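PDB 1YB2: hypothetical protein Ta0852 from Thermoplasma acidophilum, which has no established function but probably transfers methyl groups from S-adenosyl-L-methionine to adenine in tRNA. Local coordinates for residues Ile28-Glu32 and Asp33-Lys37; Arg58-Glu61 and Pro62-Leu66; Asp77-Pro80 and Met81-Gly84; Gln216-Lys219 and Thr220-Leu224; Leu243-Glu246 and Gly247-Arg250. One frame throughout, in Å; residues are numbered along the deposited sequence.

Contact 1: Ile28-Glu32 and Asp33-Lys37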
loop_
_atom_site.group_PDB
_atom_site.type_symbol
_atom_site.label_atom_id
_atom_site.label_comp_id
_atom_site.label_asym_id
_atom_site.label_seq_id
_atom_site.Cartn_x
_atom_site.Cartn_y
_atom_site.Cartn_z
ATOM N N ILE A 28 17.097 1.896 -12.875
ATOM C CA ILE A 28 17.495 1.999 -11.472
ATOM C C ILE A 28 18.601 0.984 -11.136
ATOM O O ILE A 28 18.584 -0.162 -11.601
ATOM C CB ILE A 28 16.262 1.790 -10.523
ATOM C CG1 ILE A 28 15.103 2.738 -10.876
ATOM C CG2 ILE A 28 16.632 1.934 -9.036
ATOM C CD1 ILE A 28 15.477 4.221 -10.992
ATOM N N LEU A 29 19.565 1.411 -10.333
ATOM C CA LEU A 29 20.545 0.495 -9.752
ATOM C C LEU A 29 20.264 0.365 -8.248
ATOM O O LEU A 29 20.328 1.355 -7.509
ATOM C CB LEU A 29 21.959 1.000 -9.997
ATOM C CG LEU A 29 22.377 1.151 -11.463
ATOM C CD1 LEU A 29 23.762 1.717 -11.550
ATOM C CD2 LEU A 29 22.308 -0.183 -12.204
ATOM N N VAL A 30 19.927 -0.837 -7.804
ATOM C CA VAL A 30 19.531 -1.039 -6.410
ATOM C C VAL A 30 20.571 -1.848 -5.650
ATOM O O VAL A 30 21.407 -2.523 -6.255
ATOM C CB VAL A 30 18.134 -1.723 -6.280
ATOM C CG1 VAL A 30 17.093 -0.973 -7.070
ATOM C CG2 VAL A 30 18.166 -3.197 -6.725
ATOM N N SER A 31 20.510 -1.784 -4.318
ATOM C CA SER A 31 21.378 -2.583 -3.465
ATOM C C SER A 31 20.865 -2.540 -2.032
ATOM O O SER A 31 19.847 -1.899 -1.753
ATOM C CB SER A 31 22.829 -2.094 -3.534
ATOM O OG SER A 31 23.016 -0.958 -2.709
ATOM N N GLU A 32 21.569 -3.230 -1.139
ATOM C CA GLU A 32 21.249 -3.217 0.286
ATOM C C GLU A 32 21.599 -1.862 0.924
ATOM O O GLU A 32 21.213 -1.607 2.060
ATOM C CB GLU A 32 21.912 -4.390 1.044
ATOM C CG GLU A 32 21.093 -4.805 2.282
ATOM C CD GLU A 32 21.694 -5.917 3.171
ATOM O OE1 GLU A 32 22.040 -7.023 2.653
ATOM O OE2 GLU A 32 21.748 -5.693 4.420
ATOM N N ASP A 33 22.302 -0.986 0.210
ATOM C CA ASP A 33 22.445 0.400 0.723
ATOM C C ASP A 33 22.286 1.557 -0.274
ATOM O O ASP A 33 21.269 2.245 -0.237
ATOM C CB ASP A 33 23.678 0.586 1.623
ATOM C CG ASP A 33 24.967 0.293 0.914
ATOM O OD1 ASP A 33 25.032 -0.746 0.232
ATOM O OD2 ASP A 33 25.920 1.102 1.042
ATOM N N GLU A 34 23.263 1.776 -1.155
ATOM C CA GLU A 34 23.164 2.879 -2.132
ATOM C C GLU A 34 22.364 2.519 -3.386
ATOM O O GLU A 34 22.349 1.366 -3.834
ATOM C CB GLU A 34 24.547 3.396 -2.531
ATOM C CG GLU A 34 25.316 4.044 -1.391
ATOM C CD GLU A 34 24.884 5.480 -1.127
ATOM O OE1 GLU A 34 24.874 6.296 -2.086
ATOM O OE2 GLU A 34 24.567 5.800 0.046
ATOM N N TYR A 35 21.684 3.521 -3.936
ATOM C CA TYR A 35 20.968 3.364 -5.191
ATOM C C TYR A 35 21.582 4.284 -6.236
ATOM O O TYR A 35 22.232 5.272 -5.898
ATOM C CB TYR A 35 19.477 3.640 -5.020
ATOM C CG TYR A 35 18.738 2.560 -4.251
ATOM C CD1 TYR A 35 19.187 2.122 -3.005
ATOM C CD2 TYR A 35 17.584 1.986 -4.762
ATOM C CE1 TYR A 35 18.507 1.137 -2.295
ATOM C CE2 TYR A 35 16.905 0.997 -4.063
ATOM C CZ TYR A 35 17.367 0.572 -2.839
ATOM O OH TYR A 35 16.672 -0.406 -2.148
ATOM N N GLY A 36 21.392 3.936 -7.502
ATOM C CA GLY A 36 21.961 4.692 -8.607
ATOM C C GLY A 36 21.026 4.697 -9.790
ATOM O O GLY A 36 19.912 4.163 -9.718
ATOM N N LYS A 37 21.483 5.314 -10.875
ATOM C CA LYS A 37 20.706 5.375 -12.104
ATOM C C LYS A 37 21.489 4.800 -13.270
ATOM O O LYS A 37 22.714 4.942 -13.357
ATOM C CB LYS A 37 20.193 6.799 -12.379
ATOM C CG LYS A 37 19.023 7.188 -11.448
ATOM C CD LYS A 37 18.302 8.494 -11.843
ATOM C CE LYS A 37 19.016 9.741 -11.320
ATOM N NZ LYS A 37 18.098 10.923 -11.197
HETATM O O HOH W 1 17.960 -1.147 -0.046
#

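Contact 2: Arg58-Glu61 and Pro62-Leu66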
loop_
_atom_site.group_PDB
_atom_site.type_symbol
_atom_site.label_atom_id
_atom_site.label_comp_id
_atom_site.label_asym_id
_atom_site.label_seq_id
_atom_site.Cartn_x
_atom_site.Cartn_y
_atom_site.Cartn_z
ATOM N N ARG A 58 27.210 -4.936 -24.818
ATOM C CA ARG A 58 26.153 -5.932 -24.584
ATOM C C ARG A 58 24.933 -5.255 -23.935
ATOM O O ARG A 58 25.048 -4.172 -23.355
ATOM C CB ARG A 58 26.661 -7.143 -23.774
ATOM C CG ARG A 58 25.550 -8.092 -23.279
ATOM C CD ARG A 58 25.959 -9.563 -23.248
ATOM N NE ARG A 58 27.338 -9.757 -22.802
ATOM C CZ ARG A 58 27.823 -10.887 -22.290
ATOM N NH1 ARG A 58 27.036 -11.950 -22.126
ATOM N NH2 ARG A 58 29.103 -10.947 -21.930
ATOM N N VAL A 59 23.766 -5.869 -24.100
ATOM C CA VAL A 59 22.523 -5.294 -23.622
ATOM C C VAL A 59 22.303 -5.720 -22.170
ATOM O O VAL A 59 22.251 -6.911 -21.852
ATOM C CB VAL A 59 21.306 -5.629 -24.562
ATOM C CG1 VAL A 59 21.362 -7.066 -25.064
ATOM C CG2 VAL A 59 19.970 -5.331 -23.888
ATOM N N ILE A 60 22.227 -4.722 -21.298
ATOM C CA ILE A 60 22.000 -4.936 -19.877
ATOM C C ILE A 60 20.508 -5.163 -19.646
ATOM O O ILE A 60 19.677 -4.484 -20.243
ATOM C CB ILE A 60 22.521 -3.733 -19.042
ATOM C CG1 ILE A 60 24.016 -3.485 -19.298
ATOM C CG2 ILE A 60 22.236 -3.911 -17.574
ATOM C CD1 ILE A 60 24.913 -4.745 -19.339
ATOM N N GLU A 61 20.188 -6.130 -18.783
ATOM C CA GLU A 61 18.806 -6.528 -18.513
ATOM C C GLU A 61 18.503 -6.397 -17.019
ATOM O O GLU A 61 19.422 -6.461 -16.190
ATOM C CB GLU A 61 18.580 -7.987 -18.943
ATOM C CG GLU A 61 18.983 -8.309 -20.400
ATOM C CD GLU A 61 17.989 -7.787 -21.450
ATOM O OE1 GLU A 61 16.979 -7.125 -21.096
ATOM O OE2 GLU A 61 18.228 -8.043 -22.656
ATOM N N PRO A 62 17.217 -6.215 -16.671
ATOM C CA PRO A 62 16.843 -6.245 -15.250
ATOM C C PRO A 62 17.375 -7.512 -14.562
ATOM O O PRO A 62 17.390 -8.593 -15.159
ATOM C CB PRO A 62 15.306 -6.275 -15.281
ATOM C CG PRO A 62 14.938 -5.636 -16.613
ATOM C CD PRO A 62 16.059 -5.982 -17.560
ATOM N N GLY A 63 17.811 -7.374 -13.314
ATOM C CA GLY A 63 18.386 -8.502 -12.577
ATOM C C GLY A 63 19.894 -8.665 -12.779
ATOM O O GLY A 63 20.531 -9.371 -12.004
ATOM N N ASP A 64 20.479 -8.023 -13.802
ATOM C CA ASP A 64 21.956 -8.105 -13.997
ATOM C C ASP A 64 22.669 -7.446 -12.813
ATOM O O ASP A 64 22.196 -6.471 -12.253
ATOM C CB ASP A 64 22.439 -7.447 -15.313
ATOM C CG ASP A 64 22.046 -8.225 -16.566
ATOM O OD1 ASP A 64 21.529 -9.356 -16.471
ATOM O OD2 ASP A 64 22.261 -7.693 -17.678
ATOM N N GLU A 65 23.802 -8.012 -12.418
ATOM C CA GLU A 65 24.593 -7.462 -11.333
ATOM C C GLU A 65 25.756 -6.683 -11.935
ATOM O O GLU A 65 26.510 -7.204 -12.774
ATOM C CB GLU A 65 25.108 -8.591 -10.426
ATOM C CG GLU A 65 25.984 -8.125 -9.305
ATOM C CD GLU A 65 26.325 -9.241 -8.306
ATOM O OE1 GLU A 65 26.987 -8.923 -7.291
ATOM O OE2 GLU A 65 25.935 -10.418 -8.528
ATOM N N LEU A 66 25.880 -5.422 -11.538
ATOM C CA LEU A 66 27.001 -4.584 -11.957
ATOM C C LEU A 66 27.861 -4.327 -10.726
ATOM O O LEU A 66 27.388 -3.769 -9.737
ATOM C CB LEU A 66 26.525 -3.257 -12.587
ATOM C CG LEU A 66 25.413 -3.264 -13.649
ATOM C CD1 LEU A 66 25.127 -1.853 -14.183
ATOM C CD2 LEU A 66 25.730 -4.204 -14.801
HETATM O O HOH W 2 23.177 -8.705 -19.937
#

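Contact 3: Asp77-Pro80 and Met81-Gly84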
loop_
_atom_site.group_PDB
_atom_site.type_symbol
_atom_site.label_atom_id
_atom_site.label_comp_id
_atom_site.label_asym_id
_atom_site.label_seq_id
_atom_site.Cartn_x
_atom_site.Cartn_y
_atom_site.Cartn_z
ATOM N N ASP A 77 14.057 -2.251 -13.335
ATOM C CA ASP A 77 13.109 -1.258 -13.868
ATOM C C ASP A 77 12.646 -0.378 -12.706
ATOM O O ASP A 77 12.658 -0.794 -11.551
ATOM C CB ASP A 77 11.884 -1.928 -14.498
ATOM C CG ASP A 77 12.205 -2.667 -15.798
ATOM O OD1 ASP A 77 13.171 -2.308 -16.510
ATOM O OD2 ASP A 77 11.472 -3.628 -16.109
ATOM N N PHE A 78 12.216 0.842 -13.011
ATOM C CA PHE A 78 11.626 1.687 -11.985
ATOM C C PHE A 78 10.450 1.020 -11.296
ATOM O O PHE A 78 9.656 0.341 -11.931
ATOM C CB PHE A 78 11.159 3.039 -12.538
ATOM C CG PHE A 78 10.542 3.907 -11.489
ATOM C CD1 PHE A 78 11.346 4.554 -10.551
ATOM C CD2 PHE A 78 9.161 4.028 -11.394
ATOM C CE1 PHE A 78 10.785 5.354 -9.562
ATOM C CE2 PHE A 78 8.595 4.813 -10.423
ATOM C CZ PHE A 78 9.412 5.475 -9.492
ATOM N N SER A 79 10.358 1.225 -9.985
ATOM C CA SER A 79 9.205 0.825 -9.193
ATOM C C SER A 79 9.074 1.889 -8.113
ATOM O O SER A 79 10.095 2.429 -7.671
ATOM C CB SER A 79 9.438 -0.571 -8.606
ATOM O OG SER A 79 8.661 -0.791 -7.451
ATOM N N PRO A 80 7.835 2.210 -7.687
ATOM C CA PRO A 80 7.669 3.277 -6.703
ATOM C C PRO A 80 8.370 3.031 -5.370
ATOM O O PRO A 80 8.673 3.994 -4.681
ATOM C CB PRO A 80 6.143 3.356 -6.505
ATOM C CG PRO A 80 5.635 2.074 -6.941
ATOM C CD PRO A 80 6.530 1.627 -8.057
HETATM N N MSE A 81 8.658 1.770 -5.025
HETATM C CA MSE A 81 9.428 1.499 -3.813
HETATM C C MSE A 81 10.837 2.083 -3.862
HETATM O O MSE A 81 11.414 2.302 -2.813
HETATM C CB MSE A 81 9.471 -0.003 -3.420
HETATM C CG MSE A 81 10.310 -0.915 -4.288
HETATM SE SE MSE A 81 10.556 -2.731 -3.393
HETATM C CE MSE A 81 9.418 -2.458 -1.847
ATOM N N TYR A 82 11.362 2.349 -5.063
ATOM C CA TYR A 82 12.713 2.913 -5.231
ATOM C C TYR A 82 12.776 4.434 -5.342
ATOM O O TYR A 82 13.866 5.026 -5.266
ATOM C CB TYR A 82 13.404 2.304 -6.453
ATOM C CG TYR A 82 13.438 0.797 -6.458
ATOM C CD1 TYR A 82 13.839 0.081 -5.328
ATOM C CD2 TYR A 82 13.064 0.079 -7.594
ATOM C CE1 TYR A 82 13.866 -1.345 -5.328
ATOM C CE2 TYR A 82 13.090 -1.311 -7.609
ATOM C CZ TYR A 82 13.498 -2.022 -6.466
ATOM O OH TYR A 82 13.534 -3.407 -6.480
ATOM N N PHE A 83 11.609 5.055 -5.534
ATOM C CA PHE A 83 11.521 6.481 -5.852
ATOM C C PHE A 83 12.262 7.336 -4.838
ATOM O O PHE A 83 13.093 8.141 -5.209
ATOM C CB PHE A 83 10.053 6.909 -5.982
ATOM C CG PHE A 83 9.858 8.364 -6.342
ATOM C CD1 PHE A 83 9.848 8.776 -7.679
ATOM C CD2 PHE A 83 9.661 9.314 -5.352
ATOM C CE1 PHE A 83 9.645 10.116 -8.015
ATOM C CE2 PHE A 83 9.458 10.665 -5.676
ATOM C CZ PHE A 83 9.449 11.058 -7.011
ATOM N N GLY A 84 11.990 7.136 -3.557
ATOM C CA GLY A 84 12.629 7.939 -2.515
ATOM C C GLY A 84 14.139 7.779 -2.403
ATOM O O GLY A 84 14.835 8.701 -1.951
HETATM O O HOH W 3 9.867 5.247 -2.562
#

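Contact 4: Gln216-Lys219 and Thr220-Leu224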
loop_
_atom_site.group_PDB
_atom_site.type_symbol
_atom_site.label_atom_id
_atom_site.label_comp_id
_atom_site.label_asym_id
_atom_site.label_seq_id
_atom_site.Cartn_x
_atom_site.Cartn_y
_atom_site.Cartn_z
ATOM N N GLN A 216 13.288 -15.314 12.893
ATOM C CA GLN A 216 12.859 -15.888 11.613
ATOM C C GLN A 216 13.229 -14.976 10.436
ATOM O O GLN A 216 13.650 -15.443 9.360
ATOM C CB GLN A 216 11.351 -16.174 11.656
ATOM C CG GLN A 216 11.011 -17.301 12.627
ATOM C CD GLN A 216 9.539 -17.655 12.666
ATOM O OE1 GLN A 216 8.826 -17.495 11.686
ATOM N NE2 GLN A 216 9.082 -18.179 13.810
ATOM N N SER A 217 13.073 -13.671 10.673
ATOM C CA SER A 217 13.457 -12.621 9.738
ATOM C C SER A 217 14.942 -12.737 9.384
ATOM O O SER A 217 15.314 -12.709 8.210
ATOM C CB SER A 217 13.119 -11.251 10.354
ATOM O OG SER A 217 13.288 -10.186 9.439
ATOM N N GLU A 218 15.779 -12.900 10.409
ATOM C CA GLU A 218 17.225 -12.995 10.242
ATOM C C GLU A 218 17.621 -14.263 9.485
ATOM O O GLU A 218 18.462 -14.221 8.595
ATOM C CB GLU A 218 17.913 -12.922 11.605
ATOM C CG GLU A 218 19.421 -13.153 11.589
ATOM C CD GLU A 218 20.031 -12.984 12.959
ATOM O OE1 GLU A 218 19.531 -13.628 13.923
ATOM O OE2 GLU A 218 21.012 -12.211 13.075
ATOM N N LYS A 219 17.003 -15.386 9.845
ATOM C CA LYS A 219 17.219 -16.649 9.133
ATOM C C LYS A 219 16.822 -16.542 7.644
ATOM O O LYS A 219 17.477 -17.097 6.764
ATOM C CB LYS A 219 16.399 -17.748 9.803
ATOM C CG LYS A 219 16.859 -19.147 9.465
ATOM C CD LYS A 219 16.234 -20.162 10.422
ATOM C CE LYS A 219 16.687 -21.590 10.099
ATOM N NZ LYS A 219 18.177 -21.701 9.892
ATOM N N THR A 220 15.719 -15.859 7.384
ATOM C CA THR A 220 15.257 -15.624 6.014
ATOM C C THR A 220 16.295 -14.822 5.221
ATOM O O THR A 220 16.629 -15.171 4.084
ATOM C CB THR A 220 13.891 -14.918 6.015
ATOM O OG1 THR A 220 12.925 -15.754 6.663
ATOM C CG2 THR A 220 13.417 -14.582 4.578
ATOM N N VAL A 221 16.803 -13.743 5.821
ATOM C CA VAL A 221 17.761 -12.875 5.138
ATOM C C VAL A 221 19.056 -13.632 4.838
ATOM O O VAL A 221 19.602 -13.537 3.739
ATOM C CB VAL A 221 18.056 -11.568 5.942
ATOM C CG1 VAL A 221 19.239 -10.811 5.323
ATOM C CG2 VAL A 221 16.821 -10.670 5.972
ATOM N N LEU A 222 19.510 -14.414 5.811
ATOM C CA LEU A 222 20.725 -15.217 5.668
ATOM C C LEU A 222 20.601 -16.235 4.550
ATOM O O LEU A 222 21.585 -16.548 3.907
ATOM C CB LEU A 222 21.072 -15.919 6.994
ATOM C CG LEU A 222 22.010 -15.207 7.979
ATOM C CD1 LEU A 222 21.867 -13.681 7.941
ATOM C CD2 LEU A 222 21.784 -15.715 9.395
ATOM N N SER A 223 19.392 -16.731 4.310
ATOM C CA SER A 223 19.160 -17.701 3.232
ATOM C C SER A 223 19.140 -17.111 1.803
ATOM O O SER A 223 19.192 -17.865 0.832
ATOM C CB SER A 223 17.856 -18.465 3.464
ATOM O OG SER A 223 16.721 -17.663 3.144
ATOM N N LEU A 224 19.028 -15.791 1.675
ATOM C CA LEU A 224 18.812 -15.141 0.356
ATOM C C LEU A 224 19.908 -15.282 -0.747
ATOM O O LEU A 224 19.605 -15.634 -1.919
ATOM C CB LEU A 224 18.430 -13.658 0.540
ATOM C CG LEU A 224 17.055 -13.377 1.160
ATOM C CD1 LEU A 224 16.872 -11.869 1.359
ATOM C CD2 LEU A 224 15.910 -13.943 0.339
#

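Contact 5: Leu243-Glu246 and Gly247-Arg250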
loop_
_atom_site.group_PDB
_atom_site.type_symbol
_atom_site.label_atom_id
_atom_site.label_comp_id
_atom_site.label_asym_id
_atom_site.label_seq_id
_atom_site.Cartn_x
_atom_site.Cartn_y
_atom_site.Cartn_z
ATOM N N LEU A 243 -6.808 6.377 19.958
ATOM C CA LEU A 243 -7.940 7.305 19.987
ATOM C C LEU A 243 -9.297 6.597 19.902
ATOM O O LEU A 243 -10.238 7.078 19.251
ATOM C CB LEU A 243 -7.776 8.405 18.914
ATOM C CG LEU A 243 -6.574 9.332 19.168
ATOM C CD1 LEU A 243 -6.220 10.187 17.940
ATOM C CD2 LEU A 243 -6.839 10.215 20.362
ATOM N N VAL A 244 -9.364 5.432 20.542
ATOM C CA VAL A 244 -10.621 4.738 20.790
ATOM C C VAL A 244 -11.336 5.514 21.889
ATOM O O VAL A 244 -10.695 6.025 22.820
ATOM C CB VAL A 244 -10.367 3.270 21.227
ATOM C CG1 VAL A 244 -11.630 2.611 21.755
ATOM C CG2 VAL A 244 -9.794 2.458 20.078
ATOM N N ARG A 245 -12.657 5.617 21.778
ATOM C CA ARG A 245 -13.466 6.318 22.765
ATOM C C ARG A 245 -12.967 5.984 24.177
ATOM O O ARG A 245 -12.906 4.818 24.572
ATOM C CB ARG A 245 -14.944 5.924 22.619
ATOM C CG ARG A 245 -15.960 6.948 23.161
ATOM C CD ARG A 245 -17.116 6.273 23.942
ATOM N NE ARG A 245 -17.731 5.144 23.231
ATOM C CZ ARG A 245 -18.451 4.179 23.815
ATOM N NH1 ARG A 245 -18.656 4.176 25.133
ATOM N NH2 ARG A 245 -18.966 3.197 23.080
ATOM N N GLU A 246 -12.591 7.023 24.914
ATOM C CA GLU A 246 -12.127 6.900 26.294
ATOM C C GLU A 246 -13.094 6.099 27.169
ATOM O O GLU A 246 -14.281 6.439 27.280
ATOM C CB GLU A 246 -11.868 8.294 26.903
ATOM C CG GLU A 246 -12.686 9.460 26.284
ATOM C CD GLU A 246 -12.251 9.817 24.849
ATOM O OE1 GLU A 246 -13.133 9.975 23.963
ATOM O OE2 GLU A 246 -11.026 9.924 24.602
ATOM N N GLY A 247 -12.583 5.022 27.764
ATOM C CA GLY A 247 -13.362 4.206 28.695
ATOM C C GLY A 247 -14.364 3.249 28.075
ATOM O O GLY A 247 -15.141 2.613 28.794
ATOM N N ALA A 248 -14.355 3.144 26.744
ATOM C CA ALA A 248 -15.226 2.201 26.036
ATOM C C ALA A 248 -14.763 0.754 26.211
ATOM O O ALA A 248 -13.570 0.480 26.290
ATOM C CB ALA A 248 -15.290 2.542 24.553
ATOM N N THR A 249 -15.720 -0.161 26.260
ATOM C CA THR A 249 -15.432 -1.581 26.160
ATOM C C THR A 249 -15.039 -1.855 24.716
ATOM O O THR A 249 -15.702 -1.376 23.793
ATOM C CB THR A 249 -16.647 -2.407 26.559
ATOM O OG1 THR A 249 -16.989 -2.083 27.910
ATOM C CG2 THR A 249 -16.358 -3.885 26.463
ATOM N N ARG A 250 -13.952 -2.600 24.526
ATOM C CA ARG A 250 -13.352 -2.787 23.205
ATOM C C ARG A 250 -12.805 -4.204 23.071
ATOM O O ARG A 250 -12.589 -4.877 24.082
ATOM C CB ARG A 250 -12.226 -1.760 22.990
ATOM C CG ARG A 250 -10.953 -2.045 23.810
ATOM C CD ARG A 250 -10.078 -0.823 24.009
ATOM N NE ARG A 250 -10.775 0.283 24.678
ATOM C CZ ARG A 250 -10.237 1.483 24.882
ATOM N NH1 ARG A 250 -8.991 1.735 24.479
ATOM N NH2 ARG A 250 -10.946 2.435 25.476
#

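Contact 1: Ile28-Glu32 and Asp33-Lys37
Leu29 and Gly36 form an antiparallel hydrogen-bonded pair, beside the non-hydrogen-bonded pair of Ile28 and Lys37, as the chain reverses its direction between Ile28-Glu32 and Asp33-Lys37. Leu29 N gives a nearly straight bond to Gly36 O (2.8 Å, 174°), and Gly36 N returns one to Leu29 O, lying on a lone pair in the carbonyl plane. Glycine lets the CB and CG of Leu29 pass close over the Gly36 backbone, and the CD1 branch goes on to Lys37 O at 3.8 Å.

The turn itself is tied by Ser31. With OG set between its own backbone N and carbonyl carbon (chi1 80°), the hydroxyl accepts from Asp33 N at 3.0 Å, an ST turn, and donates to Glu34 O at 2.7 Å, meeting that carbonyl in its plane on a lone pair. A short hydroxyl is well suited to bridge two backbone groups here, and Lys71 NZ is a further partner of OG.

The Tyr35 ring lies across the first strand, over Val30 and Ser31. Val30 CA sits over one ring face, toward its rim, in a CH-pi contact 4.2 Å from the centroid, with Ser31 N above the same face, and Val30 CG1 meets Tyr35 CE2 at 3.6 Å. The phenol OH donates to a water at 2.6 Å, which in turn donates to Ser31 O, so the polar end of the ring is also tied to the turn. Lys37 reaches out instead to a salt bridge with Glu157 of the second subunit. The whole is a beta hairpin joining strands 28-30 and 36-39 of the FKBP-like N-terminal region.

Contact 2: Arg58-Glu61 and Pro62-Leu66
Glu61 and Asp64 hold each other by two hydrogen bonds. Asp64 N donates to Glu61 O at 3.0 Å, closing a type II beta turn, and Glu61 N donates to Asp64 OD2 at 2.8 Å along a nearly straight line (169°), though it meets the carboxylate from above its plane. The aspartate side chain is short enough to fold back on the turn, its CG lying beside its own backbone N (chi1 -71°). Pro62 and Gly63 fill the two corners: proline has the fixed phi that the first calls for, while the second takes a positive phi (88°) at which a CB would jam against the preceding carbonyl.

A water joins this first shell, donating to Asp64 OD2 at 2.6 Å and to Val59 O at 2.8 Å, so OD2 accepts from both the chain and the solvent. The other oxygen, OD1, bonds to Ser269 OG, which with the bonds to OD2 helps to fix the rotation of the carboxylate. The apolar flank belongs to Ile60: its CG2 lies 3.8 Å from Asp64 OD2 and loosely approaches Leu66 CD2 at 4.5 Å, a branched aliphatic group suited to the buried side.

Farther out, Ile60 and Leu66 both pack on Phe38 of strand 36-39 and on Val75 of strand 71-76. Asp64 rests on Tyr273. The turn leads directly into strand 65-68, which lies between strands 71-76 and 272-274 in the sheet.

Contact 3: Asp77-Pro80 and Met81-Gly84
The loop between strand 71-76 and helix 83-86 winds up at Ser79-Phe83 through two overlapping turns, in which Ser79 and Pro80 pair with Tyr82 and Phe83. Two successive backbone bonds span three residues each: Tyr82 N to Ser79 O at 2.9 Å and Phe83 N to Pro80 O at 3.2 Å. In both the donor stands above the carbonyl plane. Proline suits its place, since its ring fixes phi and its nitrogen needs no partner at the start of a turn. Gly84 N then gives a bond of 3.0 Å to a water that lies 2.7 Å from Pro80 O.

Side chains follow the same winding. Phe78 CZ comes to the edge of the Phe83 ring, near its plane, 3.8 Å from CD1, and also touches the Phe83 CB. Phe78 carries CG anti to its backbone N (chi1 180°), which brings its ring to these two atoms. Ser79 CB rests 3.8 Å from Tyr82 CD2, while Asp77 O lies by the edge of the tyrosine ring, 4.0 Å from CE2. On the other flank Ser79 OG is 3.6 Å from CG of Met81, modelled as selenomethionine, and that CG in turn lies over one face of the Tyr82 ring, near its rim. A small serine fits between the Tyr82 ring and the base of Met81.

Tyr82 packs on Ile266 and Met81 on Phe264 of strand 258-267. The second subunit also packs here: Phe78 stacks on its Phe158 and meets its Tyr159 with planes about perpendicular, Pro80 touches its Tyr130, and Phe83, in helix 83-86, touches its Asn123.

Contact 4: Gln216-Lys219 and Thr220-Leu224
Thr220, Lys219 and Glu218 carry this contact within helix 214-223. Thr220 doubles the usual helical bond to Gln216 O: its N donates at 2.9 Å and its OG1 at 2.8 Å, reaching the oxygen from opposite faces of the carbonyl plane. The hydroxyl can do this because OG1 stands beside the backbone N (chi1 -61°), turned back toward the preceding turn. A threonine thereby suits a buried helical site, its hydroxyl satisfied by the chain while the side chain packs on Phe209 and Leu211 of strand 205-211.

Glu218 takes part through its backbone O, bonded to Leu222 N at 3.0 Å, and through the aliphatic base of its side chain: the two side chains lie side by side, with Glu218 CG 4.1 Å from Leu222 CD2. Lys219 O accepts from Ser223 N at 3.1 Å. Ser223 OG donates to Thr220 O at 2.7 Å.

Hydroxyls bonded to carbonyls of their own helix thus satisfy polar groups without outside partners, as at the buried Thr220. Lys219, exposed, has a cation-pi contact with Trp191 that probably stabilises its charge, while Glu218 lends its aliphatic base to Leu222.

Contact 5: Leu243-Glu246 and Gly247-Arg250
Arg245 and Ala248 supply the backbone bond of this surface loop: Ala248 N donates to Arg245 O at 3.1 Å (160°), from above the carbonyl plane, closing a type II beta turn through Glu246 and Gly247. Glycine fits the third position because phi is positive there (78°).

Two further polar bonds come from Arg250. Its NE donates to Ala248 O at 3.2 Å with that oxygen in the guanidinium plane, and NH2 adds a weak bond to the same oxygen at 3.4 Å, so one acceptor takes one good and one weak bond. The curl needed to bring the group back over the turn begins with CG set between the backbone N and the carbonyl carbon (chi1 73°) and continues with a bend at chi3. The charge finds its strongest partner farther along the chain, in a salt bridge from NH1 to Asp255.

Apolar contacts use the faces of the two guanidinium groups. Val244 CG1 lies over the centre of the Arg250 group, 3.6 Å from CZ, while Ala248 CB lies over the centre of the Arg245 group, again 3.6 Å from its CZ. Arginine is well matched to such positions: in Arg250 the N-H groups bond Ala248 O and Asp255 while the face takes a methyl. A small alanine lets the Arg245 chain lie close against the turn, and Arg245 CB also comes within 3.9 Å of Ala248 CB.

Where the loop leaves strand 229-242, Leu243 packs on Ser217 of the second subunit. The arrangement is a type II turn in the long excursion between strands 229-242 and 258-267.

In the fold
Contacts 1 and 2 belong to the N-terminal sheet, where Leu29 and Leu66 touch each other, and contact 3 adjoins contact 1 through Tyr35, Val30 and Ile28 against Tyr82 and Phe78. These three mix turn bonds with apolar or aromatic packing. Contact 4 lies about 24 Å from contact 3, centre to centre, on a helix against the second sheet, and relies on backbone helical bonds supplemented by two hydroxyls. Contacts 1 to 4 are all partly buried; contact 5 alone is a surface contact, about 36 Å from the chain's centre, where guanidinium faces do the packing. Contacts 2 and 5 share a type II turn in very different settings. All but contact 2 reach the second subunit.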